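Local coordinates for putative peptidase (Chlamydophila abortus, PDB 3CE2), which probably acts as a zinc-dependent metallopeptidase of the M3B (oligopeptidase F) family, cutting small bioactive peptides, at residues S499-L504 with N520-R525; N245-K250 with I526-Y531. All coordinates share one frame; numbering follows the deposited sequence.

Contact 1 of 2, residues S499-L504 with N520-R525; sequences STYKNL and NIEWAR
Lys502 and Asn520 mark the closest backbone approach, their CA atoms 5.2 Å apart. Segment 499-504 is regular helix, whereas 520-525 turns tightly, with i+3 backbone bonds from Ala524 N to Ile521 O and from Arg525 N to Glu522 O. At the near end the contact is aliphatic: Lys502 CB lies 4.0 Å from Asn520 CB. The Asn520 amide is engaged elsewhere, ND2 bonding to Ser498 O. Tyr501 does most of the work, reaching across with CG anti to its backbone N (chi1 -163°). Trp523 N sits over the centre of the Tyr501 ring, 4.0 Å above its plane, and Trp523 CB packs on Tyr501 CD1 at 3.8 Å. In fold terms, the connection from helix 494-509 to helix 536-553, within the largely helical M3 peptidase region, doubles back onto the helix it has just left. Glu522 packs against the tip of the tyrosine, its CB 3.6 Å from Tyr501 OH. Its carboxylate plane is steeply inclined to the tyrosine ring, at 78°, and OE2 bonds to Tyr229 OH on helix 222-237. The Trp523 indole meets the tyrosine obliquely, the planes 58° apart, while its NE1 bonds to Ser498 OG on helix 494-509. Phe478 of helix 451-487 makes an edge-to-face pair with Tyr501.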
loop_
_atom_site.group_PDB
_atom_site.type_symbol
_atom_site.label_atom_id
_atom_site.label_comp_id
_atom_site.label_asym_id
_atom_site.label_seq_id
_atom_site.Cartn_x
_atom_site.Cartn_y
_atom_site.Cartn_z
ATOM N N SER A 499 22.353 -15.380 9.560
ATOM C CA SER A 499 23.400 -14.497 10.101
ATOM C C SER A 499 23.143 -13.083 9.680
ATOM O O SER A 499 23.186 -12.165 10.481
ATOM C CB SER A 499 24.776 -14.874 9.571
ATOM O OG SER A 499 25.185 -16.083 10.156
ATOM N N THR A 500 22.907 -12.931 8.387
ATOM C CA THR A 500 22.534 -11.677 7.801
ATOM C C THR A 500 21.401 -11.051 8.612
ATOM O O THR A 500 21.447 -9.865 8.970
ATOM C CB THR A 500 22.059 -11.927 6.380
ATOM O OG1 THR A 500 23.124 -12.514 5.638
ATOM C CG2 THR A 500 21.657 -10.654 5.708
ATOM N N TYR A 501 20.380 -11.840 8.907
ATOM C CA TYR A 501 19.225 -11.280 9.576
ATOM C C TYR A 501 19.572 -10.966 11.031
ATOM O O TYR A 501 19.079 -9.988 11.617
ATOM C CB TYR A 501 18.024 -12.218 9.451
ATOM C CG TYR A 501 16.715 -11.577 9.754
ATOM C CD1 TYR A 501 15.977 -10.953 8.757
ATOM C CD2 TYR A 501 16.205 -11.591 11.031
ATOM C CE1 TYR A 501 14.762 -10.341 9.040
ATOM C CE2 TYR A 501 14.998 -10.979 11.328
ATOM C CZ TYR A 501 14.281 -10.353 10.330
ATOM O OH TYR A 501 13.056 -9.758 10.636
ATOM N N LYS A 502 20.433 -11.782 11.615
ATOM C CA LYS A 502 20.819 -11.556 13.009
ATOM C C LYS A 502 21.573 -10.232 13.196
ATOM O O LYS A 502 21.217 -9.433 14.058
ATOM C CB LYS A 502 21.641 -12.713 13.571
ATOM C CG LYS A 502 22.002 -12.475 15.020
ATOM C CD LYS A 502 22.392 -13.737 15.751
ATOM C CE LYS A 502 22.009 -13.582 17.239
ATOM N NZ LYS A 502 22.670 -14.561 18.165
ATOM N N ASN A 503 22.601 -10.010 12.378
ATOM C CA ASN A 503 23.356 -8.754 12.393
ATOM C C ASN A 503 22.404 -7.605 12.222
ATOM O O ASN A 503 22.474 -6.621 12.954
ATOM C CB ASN A 503 24.473 -8.713 11.328
ATOM C CG ASN A 503 25.483 -9.881 11.478
ATOM O OD1 ASN A 503 25.777 -10.350 12.589
ATOM N ND2 ASN A 503 26.003 -10.353 10.352
ATOM N N LEU A 504 21.483 -7.738 11.281
ATOM C CA LEU A 504 20.509 -6.686 11.070
ATOM C C LEU A 504 19.658 -6.448 12.307
ATOM O O LEU A 504 19.475 -5.299 12.722
ATOM C CB LEU A 504 19.623 -6.975 9.860
ATOM C CG LEU A 504 19.958 -6.310 8.530
ATOM C CD1 LEU A 504 21.450 -6.393 8.215
ATOM C CD2 LEU A 504 19.139 -6.975 7.426
ATOM N N ASN A 520 16.295 -15.061 15.210
ATOM C CA ASN A 520 16.812 -14.744 13.908
ATOM C C ASN A 520 16.239 -15.623 12.805
ATOM O O ASN A 520 16.799 -15.672 11.710
ATOM C CB ASN A 520 18.324 -14.885 13.935
ATOM C CG ASN A 520 18.761 -16.300 14.187
ATOM O OD1 ASN A 520 18.195 -17.007 15.023
ATOM N ND2 ASN A 520 19.771 -16.732 13.455
ATOM N N ILE A 521 15.153 -16.341 13.092
ATOM C CA ILE A 521 14.515 -17.181 12.079
ATOM C C ILE A 521 13.427 -16.376 11.373
ATOM O O ILE A 521 12.851 -16.841 10.401
ATOM C CB ILE A 521 13.929 -18.494 12.695
ATOM C CG1 ILE A 521 13.748 -19.590 11.645
ATOM C CG2 ILE A 521 12.587 -18.240 13.350
ATOM C CD1 ILE A 521 14.909 -19.739 10.696
ATOM N N GLU A 522 13.170 -15.154 11.848
ATOM C CA GLU A 522 12.065 -14.337 11.324
ATOM C C GLU A 522 12.034 -14.253 9.811
ATOM O O GLU A 522 10.964 -14.268 9.212
ATOM C CB GLU A 522 12.039 -12.930 11.939
ATOM C CG GLU A 522 11.057 -12.784 13.111
ATOM C CD GLU A 522 11.619 -11.946 14.271
ATOM O OE1 GLU A 522 11.823 -10.718 14.070
ATOM O OE2 GLU A 522 11.848 -12.520 15.377
ATOM N N TRP A 523 13.198 -14.180 9.180
ATOM C CA TRP A 523 13.225 -14.049 7.734
ATOM C C TRP A 523 12.398 -15.131 7.066
ATOM O O TRP A 523 11.842 -14.914 5.989
ATOM C CB TRP A 523 14.644 -14.104 7.212
ATOM C CG TRP A 523 15.319 -15.378 7.504
ATOM C CD1 TRP A 523 16.150 -15.627 8.534
ATOM C CD2 TRP A 523 15.256 -16.584 6.732
ATOM N NE1 TRP A 523 16.605 -16.921 8.477
ATOM C CE2 TRP A 523 16.073 -17.530 7.375
ATOM C CE3 TRP A 523 14.585 -16.953 5.556
ATOM C CZ2 TRP A 523 16.229 -18.834 6.905
ATOM C CZ3 TRP A 523 14.755 -18.242 5.078
ATOM C CH2 TRP A 523 15.581 -19.170 5.753
ATOM N N ALA A 524 12.304 -16.290 7.712
ATOM C CA ALA A 524 11.529 -17.406 7.166
ATOM C C ALA A 524 9.995 -17.212 7.146
ATOM O O ALA A 524 9.323 -17.798 6.304
ATOM C CB ALA A 524 11.899 -18.688 7.853
ATOM N N ARG A 525 9.449 -16.395 8.050
ATOM C CA ARG A 525 8.012 -16.208 8.126
ATOM C C ARG A 525 7.489 -15.109 7.235
ATOM O O ARG A 525 6.288 -14.907 7.175
ATOM C CB ARG A 525 7.532 -15.972 9.561
ATOM C CG ARG A 525 8.647 -15.758 10.570
ATOM C CD ARG A 525 8.300 -16.173 12.036
ATOM N NE ARG A 525 6.996 -15.690 12.525
ATOM C CZ ARG A 525 6.737 -15.358 13.796
ATOM N NH1 ARG A 525 7.695 -15.424 14.718
ATOM N NH2 ARG A 525 5.521 -14.946 14.147
#

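Contact 2 of 2, residues N245-K250 with I526-Y531; sequences NLLNGK and IPHFYY
The tyrosine-rich loop leading into helix 536-553 packs here against helix 240-260, with His528 and Tyr531 meeting Leu246, Leu247 and Lys250. Both partners belong to the M3 peptidase region, and the loop is the one that joins helix 494-509 to helix 536-553. The backbones stay well apart, the closest CA atoms, those of Leu247 and His528, being 7.4 Å from each other, so side chains span the gap. The loop makes a short 3-10 turn at His528 and Phe529, with bonds from Tyr530 N to Pro527 O and from Tyr531 N to His528 O; the CB atoms of His528 and Tyr531 both point toward the helix. Leu247 fits its CD1 methyl against the two rings. Its chi1 (-176°) sets CG anti to the backbone N, and from there chi2 (61°) brings CD1 over the Tyr531 face in a CH-pi contact, 3.9 Å from the ring centroid and 19° off the normal. The same methyl also lies over a face of the His528 imidazole, displaced toward its rim, 4.1 Å above the plane. The imidazole reaches the helix backbone itself: His528 CE1 approaches Leu246 O at 3.6 Å, a carbonyl that already accepts the helical bond from Lys250 N. Leu246 CB packs on His528 CE1 at 3.9 Å. One turn further on, Lys250 CB lies 4.1 Å from His528 ND1, and the lysine chain bends at chi2, with Lys250 NZ remaining 6.5 Å from that nitrogen. Around this core, Phe185 of helix 180-192 stacks on His528, Ala184 and Leu188 of the same helix touch Leu246, and helix 451-487 packs against Tyr531 through Phe478, Glu479 and Ile482.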
loop_
_atom_site.group_PDB
_atom_site.type_symbol
_atom_site.label_atom_id
_atom_site.label_comp_id
_atom_site.label_asym_id
_atom_site.label_seq_id
_atom_site.Cartn_x
_atom_site.Cartn_y
_atom_site.Cartn_z
ATOM N N ASN A 245 15.986 -22.814 0.799
ATOM C CA ASN A 245 15.981 -23.200 -0.610
ATOM C C ASN A 245 14.990 -22.381 -1.400
ATOM O O ASN A 245 15.291 -21.889 -2.494
ATOM C CB ASN A 245 15.619 -24.670 -0.777
ATOM C CG ASN A 245 16.766 -25.565 -0.473
ATOM O OD1 ASN A 245 17.908 -25.181 -0.657
ATOM N ND2 ASN A 245 16.481 -26.757 0.015
ATOM N N LEU A 246 13.787 -22.258 -0.849
ATOM C CA LEU A 246 12.708 -21.651 -1.582
ATOM C C LEU A 246 13.007 -20.178 -1.769
ATOM O O LEU A 246 12.732 -19.613 -2.803
ATOM C CB LEU A 246 11.378 -21.876 -0.875
ATOM C CG LEU A 246 10.763 -23.285 -0.883
ATOM C CD1 LEU A 246 9.568 -23.277 0.038
ATOM C CD2 LEU A 246 10.332 -23.736 -2.277
ATOM N N LEU A 247 13.600 -19.548 -0.778
ATOM C CA LEU A 247 13.883 -18.119 -0.891
ATOM C C LEU A 247 15.054 -17.880 -1.841
ATOM O O LEU A 247 14.973 -17.026 -2.719
ATOM C CB LEU A 247 14.148 -17.525 0.483
ATOM C CG LEU A 247 14.363 -16.021 0.537
ATOM C CD1 LEU A 247 13.136 -15.258 0.028
ATOM C CD2 LEU A 247 14.708 -15.638 1.980
ATOM N N ASN A 248 16.132 -18.650 -1.682
ATOM C CA ASN A 248 17.200 -18.669 -2.670
ATOM C C ASN A 248 16.634 -18.753 -4.060
ATOM O O ASN A 248 17.081 -18.049 -4.942
ATOM C CB ASN A 248 18.130 -19.858 -2.469
ATOM C CG ASN A 248 19.380 -19.792 -3.364
ATOM O OD1 ASN A 248 20.291 -18.978 -3.145
ATOM N ND2 ASN A 248 19.432 -20.658 -4.360
ATOM N N GLY A 249 15.654 -19.630 -4.261
ATOM C CA GLY A 249 15.027 -19.778 -5.575
ATOM C C GLY A 249 14.383 -18.493 -6.082
ATOM O O GLY A 249 14.626 -18.088 -7.205
ATOM N N LYS A 250 13.536 -17.872 -5.266
ATOM C CA LYS A 250 12.929 -16.589 -5.593
ATOM C C LYS A 250 14.013 -15.558 -5.935
ATOM O O LYS A 250 14.012 -14.953 -7.014
ATOM C CB LYS A 250 12.082 -16.085 -4.417
ATOM C CG LYS A 250 11.263 -14.829 -4.699
ATOM C CD LYS A 250 10.058 -15.128 -5.582
ATOM C CE LYS A 250 9.479 -13.857 -6.211
ATOM N NZ LYS A 250 8.860 -14.179 -7.530
ATOM N N ILE A 526 8.373 -14.408 6.535
ATOM C CA ILE A 526 7.951 -13.282 5.715
ATOM C C ILE A 526 7.662 -13.652 4.277
ATOM O O ILE A 526 8.592 -13.917 3.532
ATOM C CB ILE A 526 9.037 -12.257 5.624
ATOM C CG1 ILE A 526 9.436 -11.777 7.007
ATOM C CG2 ILE A 526 8.576 -11.095 4.759
ATOM C CD1 ILE A 526 10.732 -11.033 6.959
ATOM N N PRO A 527 6.386 -13.589 3.868
ATOM C CA PRO A 527 5.856 -14.105 2.592
ATOM C C PRO A 527 6.561 -13.584 1.333
ATOM O O PRO A 527 6.923 -12.406 1.277
ATOM C CB PRO A 527 4.391 -13.672 2.626
ATOM C CG PRO A 527 4.092 -13.534 4.101
ATOM C CD PRO A 527 5.336 -12.960 4.681
ATOM N N HIS A 528 6.739 -14.467 0.340
ATOM C CA HIS A 528 7.605 -14.186 -0.828
ATOM C C HIS A 528 7.101 -13.049 -1.694
ATOM O O HIS A 528 7.876 -12.515 -2.533
ATOM C CB HIS A 528 7.785 -15.406 -1.725
ATOM C CG HIS A 528 8.655 -16.465 -1.139
ATOM N ND1 HIS A 528 9.176 -17.495 -1.895
ATOM C CD2 HIS A 528 9.085 -16.669 0.129
ATOM C CE1 HIS A 528 9.888 -18.289 -1.116
ATOM N NE2 HIS A 528 9.846 -17.814 0.117
ATOM N N PHE A 529 5.810 -12.710 -1.514
ATOM C CA PHE A 529 5.212 -11.557 -2.201
ATOM C C PHE A 529 5.675 -10.223 -1.609
ATOM O O PHE A 529 5.547 -9.175 -2.260
ATOM C CB PHE A 529 3.686 -11.656 -2.354
ATOM C CG PHE A 529 2.908 -11.576 -1.065
ATOM C CD1 PHE A 529 2.315 -12.727 -0.518
ATOM C CD2 PHE A 529 2.704 -10.354 -0.428
ATOM C CE1 PHE A 529 1.548 -12.668 0.670
ATOM C CE2 PHE A 529 1.942 -10.277 0.767
ATOM C CZ PHE A 529 1.362 -11.438 1.314
ATOM N N TYR A 530 6.250 -10.291 -0.395
ATOM C CA TYR A 530 7.066 -9.197 0.155
ATOM C C TYR A 530 8.406 -9.129 -0.511
ATOM O O TYR A 530 9.274 -8.391 -0.088
ATOM C CB TYR A 530 7.239 -9.286 1.666
ATOM C CG TYR A 530 5.941 -9.000 2.315
ATOM C CD1 TYR A 530 5.361 -7.757 2.189
ATOM C CD2 TYR A 530 5.247 -9.993 2.977
ATOM C CE1 TYR A 530 4.156 -7.491 2.729
ATOM C CE2 TYR A 530 4.038 -9.746 3.528
ATOM C CZ TYR A 530 3.485 -8.491 3.398
ATOM O OH TYR A 530 2.254 -8.236 3.954
ATOM N N TYR A 531 8.568 -9.870 -1.590
ATOM C CA TYR A 531 9.779 -9.705 -2.359
ATOM C C TYR A 531 9.612 -8.993 -3.732
ATOM O O TYR A 531 8.507 -8.812 -4.275
ATOM C CB TYR A 531 10.588 -11.014 -2.386
ATOM C CG TYR A 531 11.032 -11.415 -0.990
ATOM C CD1 TYR A 531 12.338 -11.239 -0.595
ATOM C CD2 TYR A 531 10.144 -11.908 -0.060
ATOM C CE1 TYR A 531 12.774 -11.569 0.687
ATOM C CE2 TYR A 531 10.573 -12.251 1.231
ATOM C CZ TYR A 531 11.902 -12.077 1.592
ATOM O OH TYR A 531 12.390 -12.396 2.843
#

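In the fold
From the N terminus, the chain first lays down 245-250 on helix 240-260. It then runs through the helix 394-416 carrying the HExxH zinc ligands, through helix 451-487, and into helix 494-509, where 499-504 lies. The loop beyond that helix returns in two steps. Contact 1 closes a short loop, its segments 16 residues apart, and is nested inside the much longer one that contact 2 closes across 276 residues. Their centres are 13 Å apart, and they join where Trp523 CE3 packs on Leu247 CD2 at 3.8 Å. Together they pack the loop that joins helix 494-509 to helix 536-553 against helices 494-509 and 240-260, with helix 451-487 contributing to both.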